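Long-range contacts in zinc phosphodiesterase ELAC protein 1 (Homo sapiens, PDB 3ZWF), which cleaves extra nucleotides from the 3' ends of tRNA precursors as a zinc-dependent endonuclease and removes 2',3'-cyclic phosphate from tRNAs during repair: residues E120-A125 and G151-L156; E160-L165 and V172-R177; G186-E191 and K245-G250; G259-C264 and A296-L301. All blocks are in the same frame, centred on the assembly; numbering follows the deposited sequence.

Contact 1: residues E120-A125 and G151-L156; sequences ELVPTA and GRTILL
Val122 meets Thr153 and Leu155 chiefly through one methyl, CG2. The valine stands with CG1 anti to its backbone N (chi1 176°) and CG2 anti to the carbonyl carbon, and in that setting CG2 lies 3.5 Å from Thr153 CG2, the two side chains crossing obliquely. Leu155 starts out away from the other segment; its CG is anti to the carbonyl carbon (chi1 -53°), and at the end of the side chain CD2 rests 3.8 Å from Val122 CG2. These two side chains run side by side, pointing the same way. Further along, Thr124 CG2 touches Leu156 CD2 at 4.2 Å, with the side chains at about a right angle.

Leu121 and Ile154 point to the opposite face of the sheet from Glu120 and Thr153, and both pack there on Leu165. On the Glu120 face, the extended glutamate sends OE1 to a water 2.5 Å away, and the same water sits 2.7 Å from Thr153 OG1. OE2 accepts the backbone N-H groups of Gly96 and Arg98, at the start of helix 97-107.

The strands are parallel: Glu120 O takes the N-H of Ile154 at 2.7 Å, and Val122 N is 3.0 Å from Ile154 O. Beyond that a water replaces the direct bond, donating a hydrogen bond to Val122 O and accepting one from Leu156 N.

Strand 153-154, outermost in its sheet within the chain, is thus pinned by a short ladder, while the Glu120 carboxylate, gripped by two backbone N-H groups and a water, is probably stabilised as an anion.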
loop_
_atom_site.group_PDB
_atom_site.type_symbol
_atom_site.label_atom_id
_atom_site.label_comp_id
_atom_site.label_asym_id
_atom_site.label_seq_id
_atom_site.Cartn_x
_atom_site.Cartn_y
_atom_site.Cartn_z
ATOM N N GLU A 120 -14.935 15.484 -0.571
ATOM C CA GLU A 120 -15.413 14.432 -1.448
ATOM C C GLU A 120 -16.174 14.940 -2.660
ATOM O O GLU A 120 -17.098 15.716 -2.505
ATOM C CB GLU A 120 -16.280 13.445 -0.700
ATOM C CG GLU A 120 -15.483 12.650 0.331
ATOM C CD GLU A 120 -16.275 11.536 0.994
ATOM O OE1 GLU A 120 -17.482 11.647 1.198
ATOM O OE2 GLU A 120 -15.627 10.496 1.330
ATOM N N LEU A 121 -15.797 14.414 -3.823
ATOM C CA LEU A 121 -16.501 14.663 -5.082
ATOM C C LEU A 121 -17.593 13.648 -5.319
ATOM O O LEU A 121 -17.363 12.443 -5.222
ATOM C CB LEU A 121 -15.520 14.582 -6.250
ATOM C CG LEU A 121 -14.630 15.814 -6.439
ATOM C CD1 LEU A 121 -13.644 16.031 -5.339
ATOM C CD2 LEU A 121 -13.834 15.559 -7.766
ATOM N N VAL A 122 -18.796 14.128 -5.599
ATOM C CA VAL A 122 -19.959 13.255 -5.804
ATOM C C VAL A 122 -20.070 12.966 -7.299
ATOM O O VAL A 122 -20.419 13.888 -8.119
ATOM C CB VAL A 122 -21.299 13.879 -5.283
ATOM C CG1 VAL A 122 -22.482 12.965 -5.603
ATOM C CG2 VAL A 122 -21.201 14.119 -3.790
ATOM N N PRO A 123 -19.805 11.721 -7.687
ATOM C CA PRO A 123 -19.923 11.371 -9.089
ATOM C C PRO A 123 -21.375 11.242 -9.572
ATOM O O PRO A 123 -22.324 11.201 -8.778
ATOM C CB PRO A 123 -19.216 10.035 -9.162
ATOM C CG PRO A 123 -19.434 9.454 -7.816
ATOM C CD PRO A 123 -19.454 10.556 -6.854
ATOM N N THR A 124 -21.525 11.188 -10.887
ATOM C CA THR A 124 -22.820 10.910 -11.495
ATOM C C THR A 124 -22.783 9.481 -12.045
ATOM O O THR A 124 -21.719 8.958 -12.393
ATOM C CB THR A 124 -23.236 11.935 -12.535
ATOM O OG1 THR A 124 -22.326 11.913 -13.639
ATOM C CG2 THR A 124 -23.289 13.323 -11.899
ATOM N N ALA A 125 -23.974 8.892 -12.137
ATOM C CA ALA A 125 -24.144 7.473 -12.504
ATOM C C ALA A 125 -23.667 7.191 -13.941
ATOM O O ALA A 125 -23.224 6.082 -14.254
ATOM C CB ALA A 125 -25.632 7.070 -12.343
ATOM N N GLY A 151 -14.643 18.651 6.208
ATOM C CA GLY A 151 -14.622 18.238 4.820
ATOM C C GLY A 151 -15.917 18.584 4.140
ATOM O O GLY A 151 -16.982 18.580 4.740
ATOM N N ARG A 152 -15.807 18.877 2.861
ATOM C CA ARG A 152 -16.951 19.241 2.047
ATOM C C ARG A 152 -17.419 18.031 1.243
ATOM O O ARG A 152 -16.651 17.092 1.004
ATOM C CB ARG A 152 -16.546 20.368 1.080
ATOM C CG ARG A 152 -16.180 21.667 1.790
ATOM C CD ARG A 152 -16.221 22.857 0.856
ATOM N NE ARG A 152 -14.987 22.944 0.087
ATOM C CZ ARG A 152 -14.872 22.874 -1.227
ATOM N NH1 ARG A 152 -15.921 22.697 -2.017
ATOM N NH2 ARG A 152 -13.670 22.990 -1.752
ATOM N N THR A 153 -18.684 18.050 0.870
ATOM C CA THR A 153 -19.271 17.175 -0.149
ATOM C C THR A 153 -19.585 18.047 -1.372
ATOM O O THR A 153 -20.503 18.856 -1.319
ATOM C CB THR A 153 -20.563 16.513 0.392
ATOM O OG1 THR A 153 -20.211 15.633 1.475
ATOM C CG2 THR A 153 -21.260 15.690 -0.648
ATOM N N ILE A 154 -18.819 17.835 -2.434
ATOM C CA ILE A 154 -18.732 18.727 -3.586
ATOM C C ILE A 154 -19.568 18.170 -4.716
ATOM O O ILE A 154 -19.297 17.087 -5.242
ATOM C CB ILE A 154 -17.301 18.960 -4.081
ATOM C CG1 ILE A 154 -16.376 19.433 -2.948
ATOM C CG2 ILE A 154 -17.296 20.009 -5.215
ATOM C CD1 ILE A 154 -14.927 19.572 -3.383
ATOM N N LEU A 155 -20.541 18.982 -5.136
ATOM C CA LEU A 155 -21.492 18.576 -6.166
ATOM C C LEU A 155 -21.056 19.082 -7.521
ATOM O O LEU A 155 -20.435 20.133 -7.638
ATOM C CB LEU A 155 -22.906 19.056 -5.849
ATOM C CG LEU A 155 -23.456 18.683 -4.480
ATOM C CD1 LEU A 155 -24.937 19.101 -4.374
ATOM C CD2 LEU A 155 -23.373 17.195 -4.226
ATOM N N LEU A 156 -21.426 18.346 -8.557
ATOM C CA LEU A 156 -21.269 18.834 -9.918
ATOM C C LEU A 156 -22.075 20.098 -10.109
ATOM O O LEU A 156 -23.222 20.172 -9.720
ATOM C CB LEU A 156 -21.756 17.787 -10.914
ATOM C CG LEU A 156 -21.544 18.128 -12.397
ATOM C CD1 LEU A 156 -20.082 18.065 -12.832
ATOM C CD2 LEU A 156 -22.424 17.211 -13.231
HETATM O O HOH W 1 -19.522 12.992 1.581
HETATM O O HOH W 2 -22.454 15.603 -8.071
#

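Contact 2: residues E160-L165 and V172-R177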
loop_
_atom_site.group_PDB
_atom_site.type_symbol
_atom_site.label_atom_id
_atom_site.label_comp_id
_atom_site.label_asym_id
_atom_site.label_seq_id
_atom_site.Cartn_x
_atom_site.Cartn_y
_atom_site.Cartn_z
ATOM N N GLU A 160 -21.755 24.805 -15.196
ATOM C CA GLU A 160 -20.352 24.667 -15.623
ATOM C C GLU A 160 -19.915 23.210 -15.927
ATOM O O GLU A 160 -18.893 22.980 -16.551
ATOM C CB GLU A 160 -19.431 25.224 -14.525
ATOM C CG GLU A 160 -19.522 26.744 -14.274
ATOM C CD GLU A 160 -18.164 27.382 -14.224
ATOM O OE1 GLU A 160 -17.597 27.629 -15.303
ATOM O OE2 GLU A 160 -17.657 27.612 -13.106
ATOM N N ASN A 161 -20.694 22.241 -15.467
ATOM C CA ASN A 161 -20.339 20.819 -15.655
ATOM C C ASN A 161 -18.961 20.475 -15.058
ATOM O O ASN A 161 -18.224 19.650 -15.593
ATOM C CB ASN A 161 -20.426 20.435 -17.146
ATOM C CG ASN A 161 -21.480 19.377 -17.416
ATOM O OD1 ASN A 161 -21.191 18.347 -18.036
ATOM N ND2 ASN A 161 -22.711 19.618 -16.942
ATOM N N SER A 162 -18.656 21.108 -13.931
ATOM C CA SER A 162 -17.392 20.895 -13.213
ATOM C C SER A 162 -17.589 21.005 -11.713
ATOM O O SER A 162 -18.649 21.424 -11.246
ATOM C CB SER A 162 -16.334 21.908 -13.678
ATOM O OG SER A 162 -16.679 23.213 -13.263
ATOM N N TYR A 163 -16.554 20.621 -10.977
ATOM C CA TYR A 163 -16.523 20.713 -9.524
ATOM C C TYR A 163 -15.482 21.752 -9.152
ATOM O O TYR A 163 -14.313 21.626 -9.558
ATOM C CB TYR A 163 -16.091 19.387 -8.882
ATOM C CG TYR A 163 -16.916 18.179 -9.262
ATOM C CD1 TYR A 163 -16.708 17.531 -10.469
ATOM C CD2 TYR A 163 -17.873 17.641 -8.400
ATOM C CE1 TYR A 163 -17.456 16.417 -10.822
ATOM C CE2 TYR A 163 -18.638 16.538 -8.776
ATOM C CZ TYR A 163 -18.409 15.938 -9.979
ATOM O OH TYR A 163 -19.145 14.855 -10.358
ATOM N N LEU A 164 -15.874 22.742 -8.347
ATOM C CA LEU A 164 -14.919 23.753 -7.880
ATOM C C LEU A 164 -14.209 23.217 -6.660
ATOM O O LEU A 164 -14.835 22.922 -5.648
ATOM C CB LEU A 164 -15.595 25.098 -7.556
ATOM C CG LEU A 164 -14.630 26.232 -7.160
ATOM C CD1 LEU A 164 -13.538 26.466 -8.230
ATOM C CD2 LEU A 164 -15.403 27.511 -6.865
ATOM N N LEU A 165 -12.897 23.018 -6.776
ATOM C CA LEU A 165 -12.128 22.515 -5.635
ATOM C C LEU A 165 -11.683 23.713 -4.780
ATOM O O LEU A 165 -12.008 23.795 -3.588
ATOM C CB LEU A 165 -10.994 21.620 -6.084
ATOM C CG LEU A 165 -11.445 20.431 -6.950
ATOM C CD1 LEU A 165 -10.308 19.352 -7.110
ATOM C CD2 LEU A 165 -12.761 19.771 -6.408
ATOM N N VAL A 172 -6.778 28.512 -9.659
ATOM C CA VAL A 172 -8.141 27.954 -9.671
ATOM C C VAL A 172 -8.008 26.500 -10.059
ATOM O O VAL A 172 -7.438 26.191 -11.124
ATOM C CB VAL A 172 -9.072 28.631 -10.693
ATOM C CG1 VAL A 172 -10.500 28.175 -10.455
ATOM C CG2 VAL A 172 -8.987 30.097 -10.574
ATOM N N VAL A 173 -8.513 25.617 -9.197
ATOM C CA VAL A 173 -8.482 24.173 -9.441
ATOM C C VAL A 173 -9.889 23.579 -9.460
ATOM O O VAL A 173 -10.714 23.840 -8.571
ATOM C CB VAL A 173 -7.572 23.432 -8.437
ATOM C CG1 VAL A 173 -7.509 21.940 -8.732
ATOM C CG2 VAL A 173 -6.191 24.048 -8.465
ATOM N N LYS A 174 -10.169 22.826 -10.521
ATOM C CA LYS A 174 -11.482 22.233 -10.759
ATOM C C LYS A 174 -11.321 20.786 -11.129
ATOM O O LYS A 174 -10.251 20.392 -11.588
ATOM C CB LYS A 174 -12.234 22.976 -11.873
ATOM C CG LYS A 174 -12.560 24.400 -11.522
ATOM C CD LYS A 174 -13.225 25.129 -12.663
ATOM C CE LYS A 174 -13.689 26.467 -12.168
ATOM N NZ LYS A 174 -14.224 27.191 -13.324
ATOM N N ALA A 175 -12.372 20.000 -10.898
ATOM C CA ALA A 175 -12.437 18.619 -11.384
ATOM C C ALA A 175 -13.550 18.515 -12.433
ATOM O O ALA A 175 -14.489 19.320 -12.481
ATOM C CB ALA A 175 -12.671 17.637 -10.259
ATOM N N PHE A 176 -13.425 17.509 -13.274
ATOM C CA PHE A 176 -14.447 17.187 -14.259
ATOM C C PHE A 176 -14.583 15.670 -14.401
ATOM O O PHE A 176 -13.697 14.910 -14.010
ATOM C CB PHE A 176 -14.176 17.858 -15.617
ATOM C CG PHE A 176 -12.793 17.587 -16.200
ATOM C CD1 PHE A 176 -11.686 18.305 -15.797
ATOM C CD2 PHE A 176 -12.614 16.584 -17.143
ATOM C CE1 PHE A 176 -10.450 18.033 -16.309
ATOM C CE2 PHE A 176 -11.362 16.317 -17.707
ATOM C CZ PHE A 176 -10.266 17.050 -17.285
ATOM N N ARG A 177 -15.703 15.259 -14.974
ATOM C CA ARG A 177 -16.100 13.863 -14.997
ATOM C C ARG A 177 -15.528 13.143 -16.210
ATOM O O ARG A 177 -15.593 13.655 -17.360
ATOM C CB ARG A 177 -17.612 13.720 -15.019
ATOM C CG ARG A 177 -18.307 14.312 -13.785
ATOM C CD ARG A 177 -19.815 14.279 -13.960
ATOM N NE ARG A 177 -20.206 15.148 -15.052
ATOM C CZ ARG A 177 -21.343 15.069 -15.727
ATOM N NH1 ARG A 177 -22.255 14.151 -15.429
ATOM N NH2 ARG A 177 -21.574 15.926 -16.716
HETATM O O HOH W 3 -17.906 16.962 -15.816
#
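The Tyr163 ring turns its edge to segment 172-177: Ala175 O lies in the ring plane near CD1, and Arg177 CG, also in plane, is 3.7 Å from Tyr163 CE1. Phe185 packs with the same ring edge-to-face. The Arg177 guanidinium, its plane 67° from the ring, likewise receives its partners at the edge. Asn161 OD1 is 2.8 Å from Arg177 NH2, but the hydrogen bond is bent and weak, and Asn161 is poorly ordered. A water in the guanidinium plane accepts from Arg177 NE and from Arg177 N while donating to Asn161 O. The remaining terminal nitrogen, NH1, is hydrogen-bonded to Thr124 OG1, and Tyr163 OH to Val122 O.

Between the strands, Tyr163 and Ala175 form an antiparallel hydrogen-bonded pair, with Tyr163 N to Ala175 O and Ala175 N to Tyr163 O both at 2.9 Å. Leu165 N adds a bond to Val173 O, and Leu165 CD1 touches Val173 CG1 at 4.1 Å. On the face of Leu164 and Lys174, the lysine is extended beyond CG; its CE passes 3.9 Å from Leu164 CD1, and NZ ends 3.5 Å from Glu160 OE2 in a long, weak salt bridge to a poorly ordered glutamate. Asn161 and Ser162, both facing Asp157, form a G1 beta bulge at the entry to the first strand.

The hairpin of strands 163-167 and 171-179 therefore rests on its backbone ladder and apolar packing, the Glu160 and Asn161 side-chain links being weak, whereas Arg177 and Tyr163 tie it by their polar ends to segment 120-125.

Contact 3: residues G186-E191 and K245-G250; sequences GFSVVE and KICILG
Lys245 leaves its strand with CG anti to the backbone N (chi1 172°) and bends at chi3 (-73°), a turn that sets CE 3.7 Å from Val190 CG2. The valine offers that methyl by holding it anti to its own carbonyl carbon. Past the bend, Lys245 NZ is hydrogen-bonded to the backbone oxygens of Phe265 and Leu263. Next along the same face, Ser188 OG points anti to its N and Cys247 SG anti to its carbonyl carbon, leaving OG 4.0 Å from SG.

Phe187, Val189, Ile246 and Ile248 occupy the other face, where Phe187 packs edge-to-face with Phe57, and Val189 and Ile248 both touch Phe33 of the other sheet. The backbones are antiparallel, 171° apart. Phe187 with Ile248 and Val189 with Ile246 are the hydrogen-bonded pairs: Phe187 N to Ile248 O measures 2.9 Å and Val189 N to Ile246 O 2.8 Å, each matched by a return bond. At the far end Gly186 CA lies 4.0 Å from Leu249 CA.

Two facing sheets with an apolar interior are typical of the metallo-beta-lactamase fold, in which strand ends carry the metal site: here strand 245-249 runs through Gly250 directly into Asp251, which binds both zinc ions.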
loop_
_atom_site.group_PDB
_atom_site.type_symbol
_atom_site.label_atom_id
_atom_site.label_comp_id
_atom_site.label_asym_id
_atom_site.label_seq_id
_atom_site.Cartn_x
_atom_site.Cartn_y
_atom_site.Cartn_z
ATOM N N GLY A 186 -10.915 13.994 -13.839
ATOM C CA GLY A 186 -9.773 14.777 -14.228
ATOM C C GLY A 186 -9.716 16.089 -13.457
ATOM O O GLY A 186 -10.740 16.587 -12.913
ATOM N N PHE A 187 -8.522 16.642 -13.376
ATOM C CA PHE A 187 -8.268 17.855 -12.633
ATOM C C PHE A 187 -7.611 18.869 -13.536
ATOM O O PHE A 187 -6.691 18.541 -14.305
ATOM C CB PHE A 187 -7.384 17.603 -11.425
ATOM C CG PHE A 187 -7.978 16.622 -10.441
ATOM C CD1 PHE A 187 -8.958 17.012 -9.565
ATOM C CD2 PHE A 187 -7.552 15.302 -10.437
ATOM C CE1 PHE A 187 -9.526 16.117 -8.671
ATOM C CE2 PHE A 187 -8.119 14.395 -9.549
ATOM C CZ PHE A 187 -9.108 14.805 -8.655
ATOM N N SER A 188 -8.134 20.097 -13.450
ATOM C CA SER A 188 -7.590 21.230 -14.145
ATOM C C SER A 188 -6.963 22.202 -13.150
ATOM O O SER A 188 -7.642 22.683 -12.232
ATOM C CB SER A 188 -8.719 21.965 -14.869
ATOM O OG SER A 188 -8.224 23.145 -15.474
ATOM N N VAL A 189 -5.698 22.540 -13.366
ATOM C CA VAL A 189 -5.014 23.515 -12.531
ATOM C C VAL A 189 -4.658 24.732 -13.381
ATOM O O VAL A 189 -3.888 24.624 -14.351
ATOM C CB VAL A 189 -3.733 22.932 -11.882
ATOM C CG1 VAL A 189 -3.008 24.029 -11.074
ATOM C CG2 VAL A 189 -4.083 21.699 -10.996
ATOM N N VAL A 190 -5.219 25.871 -13.008
ATOM C CA VAL A 190 -4.926 27.134 -13.698
ATOM C C VAL A 190 -4.207 28.084 -12.756
ATOM O O VAL A 190 -4.702 28.429 -11.693
ATOM C CB VAL A 190 -6.199 27.793 -14.280
ATOM C CG1 VAL A 190 -5.914 29.238 -14.742
ATOM C CG2 VAL A 190 -6.733 26.968 -15.443
ATOM N N GLU A 191 -3.019 28.491 -13.169
ATOM C CA GLU A 191 -2.263 29.519 -12.477
ATOM C C GLU A 191 -2.794 30.874 -12.942
ATOM O O GLU A 191 -3.101 31.053 -14.123
ATOM C CB GLU A 191 -0.780 29.374 -12.807
ATOM C CG GLU A 191 0.136 30.419 -12.175
ATOM C CD GLU A 191 1.501 30.496 -12.867
ATOM O OE1 GLU A 191 1.562 30.497 -14.126
ATOM O OE2 GLU A 191 2.515 30.561 -12.138
ATOM N N LYS A 245 -1.567 26.291 -17.462
ATOM C CA LYS A 245 -2.678 25.358 -17.252
ATOM C C LYS A 245 -2.152 23.930 -17.391
ATOM O O LYS A 245 -1.601 23.548 -18.419
ATOM C CB LYS A 245 -3.821 25.594 -18.248
ATOM C CG LYS A 245 -4.914 24.530 -18.183
ATOM C CD LYS A 245 -6.001 24.716 -19.249
ATOM C CE LYS A 245 -6.923 25.868 -18.980
ATOM N NZ LYS A 245 -8.049 25.922 -19.989
ATOM N N ILE A 246 -2.340 23.165 -16.317
ATOM C CA ILE A 246 -1.969 21.760 -16.258
ATOM C C ILE A 246 -3.227 20.928 -15.995
ATOM O O ILE A 246 -3.953 21.205 -15.058
ATOM C CB ILE A 246 -1.044 21.470 -15.084
ATOM C CG1 ILE A 246 0.154 22.421 -15.104
ATOM C CG2 ILE A 246 -0.567 20.027 -15.165
ATOM C CD1 ILE A 246 1.059 22.236 -16.233
ATOM N N CYS A 247 -3.481 19.960 -16.871
ATOM C CA CYS A 247 -4.630 19.065 -16.746
ATOM C C CYS A 247 -4.138 17.618 -16.626
ATOM O O CYS A 247 -3.327 17.163 -17.410
ATOM C CB CYS A 247 -5.535 19.177 -17.945
ATOM S SG CYS A 247 -6.270 20.830 -18.031
ATOM N N ILE A 248 -4.666 16.937 -15.629
ATOM C CA ILE A 248 -4.246 15.575 -15.280
ATOM C C ILE A 248 -5.510 14.741 -15.215
ATOM O O ILE A 248 -6.382 15.009 -14.359
ATOM C CB ILE A 248 -3.548 15.574 -13.909
ATOM C CG1 ILE A 248 -2.326 16.519 -13.964
ATOM C CG2 ILE A 248 -3.080 14.132 -13.568
ATOM C CD1 ILE A 248 -1.623 16.695 -12.664
ATOM N N LEU A 249 -5.639 13.776 -16.125
ATOM C CA LEU A 249 -6.844 12.954 -16.209
ATOM C C LEU A 249 -6.619 11.563 -15.608
ATOM O O LEU A 249 -5.610 10.916 -15.929
ATOM C CB LEU A 249 -7.324 12.772 -17.627
ATOM C CG LEU A 249 -8.084 13.926 -18.285
ATOM C CD1 LEU A 249 -7.195 15.144 -18.465
ATOM C CD2 LEU A 249 -8.661 13.432 -19.613
ATOM N N GLY A 250 -7.556 11.128 -14.771
ATOM C CA GLY A 250 -7.585 9.727 -14.304
ATOM C C GLY A 250 -7.866 8.737 -15.428
ATOM O O GLY A 250 -8.138 9.111 -16.593
#

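Contact 4: residues G259-C264 and A296-L301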
loop_
_atom_site.group_PDB
_atom_site.type_symbol
_atom_site.label_atom_id
_atom_site.label_comp_id
_atom_site.label_asym_id
_atom_site.label_seq_id
_atom_site.Cartn_x
_atom_site.Cartn_y
_atom_site.Cartn_z
ATOM N N GLY A 259 -17.958 19.524 -19.953
ATOM C CA GLY A 259 -17.159 20.110 -18.852
ATOM C C GLY A 259 -15.647 19.951 -19.010
ATOM O O GLY A 259 -14.859 20.855 -18.693
ATOM N N GLY A 260 -15.248 18.793 -19.517
ATOM C CA GLY A 260 -13.832 18.435 -19.651
ATOM C C GLY A 260 -13.097 19.079 -20.811
ATOM O O GLY A 260 -11.960 19.533 -20.672
ATOM N N VAL A 261 -13.723 19.102 -21.975
ATOM C CA VAL A 261 -13.089 19.732 -23.141
ATOM C C VAL A 261 -12.823 21.224 -22.894
ATOM O O VAL A 261 -11.774 21.789 -23.307
ATOM C CB VAL A 261 -13.917 19.541 -24.433
ATOM C CG1 VAL A 261 -13.086 19.935 -25.639
ATOM C CG2 VAL A 261 -14.404 18.096 -24.560
ATOM N N LYS A 262 -13.785 21.850 -22.210
ATOM C CA LYS A 262 -13.739 23.281 -21.940
ATOM C C LYS A 262 -12.623 23.588 -20.947
ATOM O O LYS A 262 -11.876 24.533 -21.127
ATOM C CB LYS A 262 -15.095 23.794 -21.414
ATOM N N LEU A 263 -12.506 22.763 -19.906
ATOM C CA LEU A 263 -11.499 22.996 -18.867
ATOM C C LEU A 263 -10.071 22.746 -19.321
ATOM O O LEU A 263 -9.151 23.366 -18.812
ATOM C CB LEU A 263 -11.780 22.130 -17.651
ATOM C CG LEU A 263 -12.807 22.740 -16.684
ATOM C CD1 LEU A 263 -13.119 21.760 -15.568
ATOM C CD2 LEU A 263 -12.356 24.102 -16.145
ATOM N N CYS A 264 -9.914 21.865 -20.292
ATOM C CA CYS A 264 -8.579 21.468 -20.786
ATOM C C CYS A 264 -8.093 22.308 -21.940
ATOM O O CYS A 264 -6.986 22.074 -22.438
ATOM C CB CYS A 264 -8.571 20.004 -21.204
ATOM S SG CYS A 264 -8.754 18.845 -19.832
ATOM N N ALA A 296 -4.526 11.136 -28.160
ATOM C CA ALA A 296 -4.032 12.107 -29.142
ATOM C C ALA A 296 -5.194 12.920 -29.731
ATOM O O ALA A 296 -5.099 14.125 -29.941
ATOM C CB ALA A 296 -3.254 11.394 -30.258
ATOM N N THR A 297 -6.298 12.227 -29.972
ATOM C CA THR A 297 -7.483 12.843 -30.533
ATOM C C THR A 297 -8.072 13.838 -29.519
ATOM O O THR A 297 -8.476 14.973 -29.883
ATOM C CB THR A 297 -8.513 11.767 -30.907
ATOM O OG1 THR A 297 -8.014 10.988 -31.987
ATOM C CG2 THR A 297 -9.852 12.411 -31.360
ATOM N N PHE A 298 -8.112 13.443 -28.250
ATOM C CA PHE A 298 -8.555 14.372 -27.191
ATOM C C PHE A 298 -7.617 15.583 -27.042
ATOM O O PHE A 298 -8.080 16.719 -26.902
ATOM C CB PHE A 298 -8.721 13.679 -25.839
ATOM C CG PHE A 298 -9.172 14.607 -24.763
ATOM C CD1 PHE A 298 -10.467 15.144 -24.785
ATOM C CD2 PHE A 298 -8.297 15.020 -23.777
ATOM C CE1 PHE A 298 -10.889 16.007 -23.787
ATOM C CE2 PHE A 298 -8.731 15.864 -22.750
ATOM C CZ PHE A 298 -10.017 16.364 -22.764
ATOM N N ALA A 299 -6.305 15.334 -27.087
ATOM C CA ALA A 299 -5.307 16.427 -27.013
ATOM C C ALA A 299 -5.461 17.440 -28.156
ATOM O O ALA A 299 -5.377 18.658 -27.947
ATOM C CB ALA A 299 -3.903 15.885 -27.038
ATOM N N LYS A 300 -5.718 16.914 -29.346
ATOM C CA LYS A 300 -5.974 17.751 -30.555
ATOM C C LYS A 300 -7.277 18.539 -30.406
ATOM O O LYS A 300 -7.357 19.734 -30.720
ATOM C CB LYS A 300 -5.980 16.858 -31.811
ATOM C CG LYS A 300 -4.583 16.506 -32.314
ATOM N N LEU A 301 -8.312 17.888 -29.897
ATOM C CA LEU A 301 -9.602 18.547 -29.696
ATOM C C LEU A 301 -9.504 19.729 -28.700
ATOM O O LEU A 301 -10.112 20.795 -28.941
ATOM C CB LEU A 301 -10.663 17.539 -29.277
ATOM C CG LEU A 301 -12.110 17.989 -29.127
ATOM C CD1 LEU A 301 -12.728 18.357 -30.468
ATOM C CD2 LEU A 301 -12.921 16.895 -28.409
#
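Gly260 is the first residue of segment 259-264 to meet the other helix, its carbonyl O lying 4.3 Å from Phe298 CZ, at the ring edge. Val261 follows and splits its two methyls between two partners. CG2 comes to the same ring edge, 4.2 Å from Phe298 CE1, the valine and phenylalanine side chains sliding past each other in opposite directions; CG1 turns to Leu301 and sits 4.1 Å from its CG, those two side chains crossing at about a right angle. The short helix 259-263 and helix 292-301 both belong to the outer helical layer of the metallo-beta-lactamase sandwich, resting on the sheet that holds strands 245-249 and 269-273. The axes of 259-263 and 296-301 come within 10.5 Å and are inclined at 61°, a span that Phe298 bridges: its CG is anti to the backbone N (chi1 -180°), and the ring also packs on Leu249, Leu270 and His272 of that sheet. One turn past Gly260, Cys264 points toward helix 292-301 and brings SG to 4.0 Å from Phe298 CZ. The sulfur stands 5.2 Å from the centroid of the Phe298 ring and 82° off its normal, a sulfur-aromatic contact made at the edge; Cys264 also touches Cys247 and Phe176 on the sheet and Cys302 just beyond the helix.

In the fold
Along the chain the four contacts follow in series. Contact 1 closes the outer edge of one sheet of the sandwich; contacts 2 and 3 lie in the other, joined through neighbouring strands 171-179 and 184-191, with centres about 10 Å apart. The centres of contacts 1 and 2 are also about 10 Å apart, and side-chain hydrogen bonds to backbone and side-chain atoms tie the first sheet's edge to the second's hairpin. Contact 4 lies in the helical layer, its centre about 11 Å from that of contact 3 and 14 Å from that of contact 2, with Phe176 and Cys247 reaching helix 259-263 and Cys264. Strands 171-179 and 245-249 lead toward zinc ligands His180 and Asp251; contact 4 lies away from that site.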